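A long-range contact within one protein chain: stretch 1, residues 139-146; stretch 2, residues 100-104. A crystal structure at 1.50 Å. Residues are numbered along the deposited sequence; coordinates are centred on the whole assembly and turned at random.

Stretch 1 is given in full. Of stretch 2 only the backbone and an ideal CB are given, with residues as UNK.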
ATOM      1  N   TYR A 139       8.901 -10.827  -3.949  1.00 15.68           N
ATOM      2  CA  TYR A 139       9.193 -11.664  -5.107  1.00 16.52           C
ATOM      3  C   TYR A 139       8.006 -12.554  -5.451  1.00 17.26           C
ATOM      4  O   TYR A 139       7.203 -12.931  -4.592  1.00 16.60           O
ATOM      5  CB  TYR A 139      10.453 -12.513  -4.880  1.00 16.42           C
ATOM      6  CG  TYR A 139      10.300 -13.529  -3.777  1.00 16.18           C
ATOM      7  CD1 TYR A 139      10.458 -13.157  -2.444  1.00 17.24           C
ATOM      8  CD2 TYR A 139       9.973 -14.851  -4.060  1.00 18.72           C
ATOM      9  CE1 TYR A 139      10.304 -14.075  -1.421  1.00 16.91           C
ATOM     10  CE2 TYR A 139       9.823 -15.786  -3.039  1.00 18.93           C
ATOM     11  CZ  TYR A 139       9.997 -15.389  -1.726  1.00 17.70           C
ATOM     12  OH  TYR A 139       9.842 -16.292  -0.697  1.00 20.32           O
ATOM     13  N   SER A 140       7.907 -12.879  -6.739  1.00 15.78           N
ATOM     14  CA  SER A 140       6.800 -13.653  -7.273  1.00 16.27           C
ATOM     15  C   SER A 140       7.326 -14.491  -8.427  1.00 20.67           C
ATOM     16  O   SER A 140       8.137 -14.010  -9.231  1.00 18.01           O
ATOM     17  CB  SER A 140       5.658 -12.737  -7.743  1.00 19.98           C
ATOM     18  OG  SER A 140       4.588 -13.491  -8.293  1.00 20.62           O
ATOM     19  N   ASN A 141       6.863 -15.754  -8.493  1.00 19.64           N
ATOM     20  CA  ASN A 141       7.258 -16.707  -9.537  1.00 20.79           C
ATOM     21  C   ASN A 141       5.994 -17.443  -9.958  1.00 25.77           C
ATOM     22  O   ASN A 141       5.820 -18.641  -9.717  1.00 35.39           O
ATOM     23  CB  ASN A 141       8.336 -17.663  -9.047  1.00 20.11           C
ATOM     24  CG  ASN A 141       9.630 -16.954  -8.761  1.00 24.98           C
ATOM     25  OD1 ASN A 141      10.357 -16.571  -9.682  1.00 22.54           O
ATOM     26  ND2 ASN A 141       9.927 -16.756  -7.485  1.00 22.44           N
ATOM     27  N   HIS A 142       5.095 -16.682 -10.560  1.00 24.33           N
ATOM     28  CA  HIS A 142       3.797 -17.133 -11.017  1.00 25.83           C
ATOM     29  C   HIS A 142       3.695 -16.787 -12.490  1.00 34.56           C
ATOM     30  O   HIS A 142       4.249 -15.778 -12.938  1.00 29.44           O
ATOM     31  CB  HIS A 142       2.692 -16.444 -10.212  1.00 31.57           C
ATOM     32  CG  HIS A 142       1.335 -17.051 -10.369  1.00 33.35           C
ATOM     33  ND1 HIS A 142       0.848 -18.011  -9.508  1.00 34.83           N
ATOM     34  CD2 HIS A 142       0.342 -16.799 -11.255  1.00 34.92           C
ATOM     35  CE1 HIS A 142      -0.378 -18.343  -9.873  1.00 36.50           C
ATOM     36  NE2 HIS A 142      -0.708 -17.624 -10.931  1.00 35.34           N
ATOM     37  N   ASP A 143       3.026 -17.639 -13.255  1.00 34.29           N
ATOM     38  CA  ASP A 143       2.863 -17.344 -14.669  1.00 39.02           C
ATOM     39  C   ASP A 143       2.171 -15.996 -14.833  1.00 31.53           C
ATOM     40  O   ASP A 143       1.151 -15.724 -14.193  1.00 34.26           O
ATOM     41  CB  ASP A 143       2.077 -18.457 -15.360  1.00 47.58           C
ATOM     42  CG  ASP A 143       2.935 -19.677 -15.648  1.00 49.67           C
ATOM     43  OD1 ASP A 143       4.161 -19.516 -15.840  1.00 53.93           O
ATOM     44  OD2 ASP A 143       2.381 -20.796 -15.681  1.00 56.37           O
ATOM     45  N   ASN A 144       2.776 -15.133 -15.648  1.00 35.06           N
ATOM     46  CA  ASN A 144       2.345 -13.773 -15.956  1.00 32.36           C
ATOM     47  C   ASN A 144       2.447 -12.808 -14.777  1.00 27.23           C
ATOM     48  O   ASN A 144       2.088 -11.641 -14.938  1.00 25.74           O
ATOM     49  CB  ASN A 144       0.918 -13.723 -16.523  1.00 33.13           C
ATOM     50  CG  ASN A 144       0.768 -14.546 -17.787  1.00 42.18           C
ATOM     51  OD1 ASN A 144       0.956 -14.041 -18.893  1.00 48.02           O
ATOM     52  ND2 ASN A 144       0.433 -15.819 -17.630  1.00 45.17           N
ATOM     53  N   VAL A 145       2.926 -13.244 -13.608  1.00 22.87           N
ATOM     54  CA  VAL A 145       3.289 -12.320 -12.529  1.00 20.59           C
ATOM     55  C   VAL A 145       4.600 -12.794 -11.908  1.00 20.11           C
ATOM     56  O   VAL A 145       4.611 -13.547 -10.929  1.00 22.36           O
ATOM     57  CB  VAL A 145       2.182 -12.203 -11.464  1.00 21.72           C
ATOM     58  CG1 VAL A 145       2.585 -11.190 -10.384  1.00 22.32           C
ATOM     59  CG2 VAL A 145       0.877 -11.784 -12.087  1.00 24.00           C
ATOM     60  N   THR A 146       5.719 -12.375 -12.486  1.00 19.46           N
ATOM     61  CA  THR A 146       7.032 -12.813 -12.041  1.00 19.09           C
ATOM     62  C   THR A 146       7.918 -11.591 -11.857  1.00 18.75           C
ATOM     63  O   THR A 146       8.037 -10.767 -12.767  1.00 20.63           O
ATOM     64  CB  THR A 146       7.659 -13.789 -13.051  1.00 21.55           C
ATOM     65  OG1 THR A 146       6.937 -15.029 -13.022  1.00 21.49           O
ATOM     66  CG2 THR A 146       9.114 -14.066 -12.697  1.00 20.72           C
ATOM     67  N   UNK A 100      -2.558  -5.664 -17.431  1.00 25.27           N
ATOM     68  CA  UNK A 100      -2.637  -5.920 -15.999  1.00 21.75           C
ATOM     69  C   UNK A 100      -2.742  -7.416 -15.752  1.00 24.33           C
ATOM     70  O   UNK A 100      -3.520  -8.104 -16.419  1.00 25.13           O
ATOM     71  CB  UNK A 100      -3.827  -5.186 -15.377  1.00 21.75           C
ATOM     72  N   UNK A 101      -1.954  -7.916 -14.801  1.00 22.10           N
ATOM     73  CA  UNK A 101      -1.999  -9.314 -14.399  1.00 20.78           C
ATOM     74  C   UNK A 101      -2.008  -9.394 -12.884  1.00 22.87           C
ATOM     75  O   UNK A 101      -1.350  -8.593 -12.216  1.00 20.87           O
ATOM     76  CB  UNK A 101      -0.817 -10.094 -14.978  1.00 20.78           C
ATOM     77  N   UNK A 102      -2.748 -10.363 -12.348  1.00 22.07           N
ATOM     78  CA  UNK A 102      -2.859 -10.520 -10.905  1.00 18.61           C
ATOM     79  C   UNK A 102      -3.116 -11.977 -10.563  1.00 20.06           C
ATOM     80  O   UNK A 102      -3.612 -12.753 -11.384  1.00 21.47           O
ATOM     81  CB  UNK A 102      -3.971  -9.632 -10.344  1.00 18.61           C
ATOM     82  N   UNK A 103      -2.807 -12.328  -9.319  1.00 18.46           N
ATOM     83  CA  UNK A 103      -3.217 -13.616  -8.776  1.00 18.08           C
ATOM     84  C   UNK A 103      -3.255 -13.537  -7.259  1.00 20.41           C
ATOM     85  O   UNK A 103      -2.663 -12.642  -6.646  1.00 17.94           O
ATOM     86  CB  UNK A 103      -2.275 -14.730  -9.236  1.00 18.08           C
ATOM     87  N   UNK A 104      -3.968 -14.494  -6.672  1.00 19.51           N
ATOM     88  CA  UNK A 104      -4.031 -14.720  -5.231  1.00 19.25           C
ATOM     89  C   UNK A 104      -3.770 -16.201  -5.015  1.00 24.69           C
ATOM     90  O   UNK A 104      -4.418 -17.041  -5.651  1.00 24.83           O
ATOM     91  CB  UNK A 104      -5.375 -14.290  -4.639  1.00 19.25           C
TER

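Stretch 2 has the extended backbone of a β-strand, with phi and psi near -130° to -157° and 128° to 162°, so successive CA-to-CB bonds alternate between facing stretch 1 and facing away. Stretch 1 is a hairpin: two strand segments joined by a type II turn from His-142 to Val-145, whose ends are tied by backbone hydrogen bonds from Val-145 N to His-142 O (2.9 Å) and from His-142 N to Val-145 O (3.2 Å). The CA-to-CB bonds of Ser-140, His-142, Asn-144 and Val-145 point from it toward stretch 2.

Position 100 points away, and nothing of stretch 1 lies within 5.5 Å of its ideal CB. Stretch 1 therefore sets no preference here. The residue is Tyr-100, which makes no contact with the hairpin.

Position 101 points toward the turn. Its ideal CB is 3.3 Å from Asn-144 O, a tight approach, and 3.8 Å from Val-145 CG2. Close to the backbone there is little room, but a flat side chain could turn a face to the CB of Asn-144; a slender polar or aliphatic residue would also be plausible. The deposited residue is His-101, with chi1 at -62° (m). Its ring lies against Asn-144, whose CB is 4.1 Å from the ring centroid and 27° off the normal, a CH-pi contact over the face. Nearer the backbone, His-101 CB packs against Val-145 CG2 at 3.7 Å.

Position 102 points away, with no atom of stretch 1 within 5.5 Å of its ideal CB, so many side chains would be compatible with the hairpin. Gln-102 is found, its OE1 hydrogen-bonded elsewhere in the structure. The contact with the hairpin comes through the backbone, Gln-102 N lying 3.9 Å from Val-145 CG2.

Position 103 faces stretch 1 again. Its ideal CB is 3.7 Å from His-142 NE2 and 5.2 Å from Val-145 CG2. The exposed face of the imidazole invites a flat partner, Val-145 offers an apolar surface, and farther along sits the hydroxyl of Ser-140. Phenylalanine or a long aliphatic chain could use the first two features, but an aromatic ring with a polar tip could use all three. The residue is Tyr-103, with chi1 at 75° (p). Its ring stacks face to face on that of His-142, with centroids 3.8 Å apart and planes at 4°. The CB atoms join this packing reciprocally: His-142 CB is 3.7 Å from the Tyr-103 ring centroid, and Tyr-103 CB is 4.0 Å from the His-142 ring centroid. At the ring edge, Val-145 CG1 meets Tyr-103 CE1 at 3.7 Å. Tyr-103 OH donates a hydrogen bond to Ser-140 OG (2.8 Å), which in turn donates to Val-145 O (2.6 Å), so the phenol is linked through serine to the hairpin backbone.

Position 104 points away into space that stretch 1 leaves empty, so small, branched or long side chains would all be compatible with the hairpin. The residue is Val-104, which does not touch the hairpin; its branched CB suits an extended strand.

Stretch 2 (100-104) YHQYV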
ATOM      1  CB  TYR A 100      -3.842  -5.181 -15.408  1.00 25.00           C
ATOM      2  CG  TYR A 100      -4.175  -5.489 -13.961  1.00 22.66           C
ATOM      3  CD1 TYR A 100      -3.462  -4.903 -12.920  1.00 22.99           C
ATOM      4  CD2 TYR A 100      -5.237  -6.332 -13.635  1.00 22.68           C
ATOM      5  CE1 TYR A 100      -3.787  -5.161 -11.596  1.00 20.07           C
ATOM      6  CE2 TYR A 100      -5.569  -6.599 -12.308  1.00 22.98           C
ATOM      7  CZ  TYR A 100      -4.836  -6.015 -11.293  1.00 21.95           C
ATOM      8  OH  TYR A 100      -5.152  -6.278  -9.975  1.00 20.63           O
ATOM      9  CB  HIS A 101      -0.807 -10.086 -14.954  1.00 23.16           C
ATOM     10  CG  HIS A 101      -0.770 -10.119 -16.449  1.00 28.39           C
ATOM     11  ND1 HIS A 101      -1.515 -11.011 -17.190  1.00 29.83           N
ATOM     12  CD2 HIS A 101      -0.111  -9.344 -17.341  1.00 28.07           C
ATOM     13  CE1 HIS A 101      -1.301 -10.796 -18.475  1.00 28.76           C
ATOM     14  NE2 HIS A 101      -0.456  -9.788 -18.595  1.00 29.31           N
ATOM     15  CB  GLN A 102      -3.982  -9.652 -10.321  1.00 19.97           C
ATOM     16  CG  GLN A 102      -5.364  -9.851 -10.961  1.00 19.67           C
ATOM     17  CD  GLN A 102      -6.107 -11.080 -10.461  1.00 24.06           C
ATOM     18  OE1 GLN A 102      -6.026 -11.444  -9.287  1.00 22.17           O
ATOM     19  NE2 GLN A 102      -6.839 -11.731 -11.363  1.00 26.68           N
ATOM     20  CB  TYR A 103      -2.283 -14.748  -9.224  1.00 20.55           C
ATOM     21  CG  TYR A 103      -0.942 -14.753  -8.519  1.00 17.70           C
ATOM     22  CD1 TYR A 103       0.100 -13.956  -8.976  1.00 18.94           C
ATOM     23  CD2 TYR A 103      -0.720 -15.548  -7.406  1.00 21.69           C
ATOM     24  CE1 TYR A 103       1.326 -13.958  -8.348  1.00 18.00           C
ATOM     25  CE2 TYR A 103       0.513 -15.561  -6.768  1.00 23.80           C
ATOM     26  CZ  TYR A 103       1.529 -14.759  -7.245  1.00 18.66           C
ATOM     27  OH  TYR A 103       2.757 -14.756  -6.622  1.00 20.37           O
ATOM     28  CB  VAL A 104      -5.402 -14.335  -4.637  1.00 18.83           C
ATOM     29  CG1 VAL A 104      -5.405 -14.529  -3.117  1.00 18.37           C
ATOM     30  CG2 VAL A 104      -5.820 -12.915  -5.021  1.00 19.62           C
TER
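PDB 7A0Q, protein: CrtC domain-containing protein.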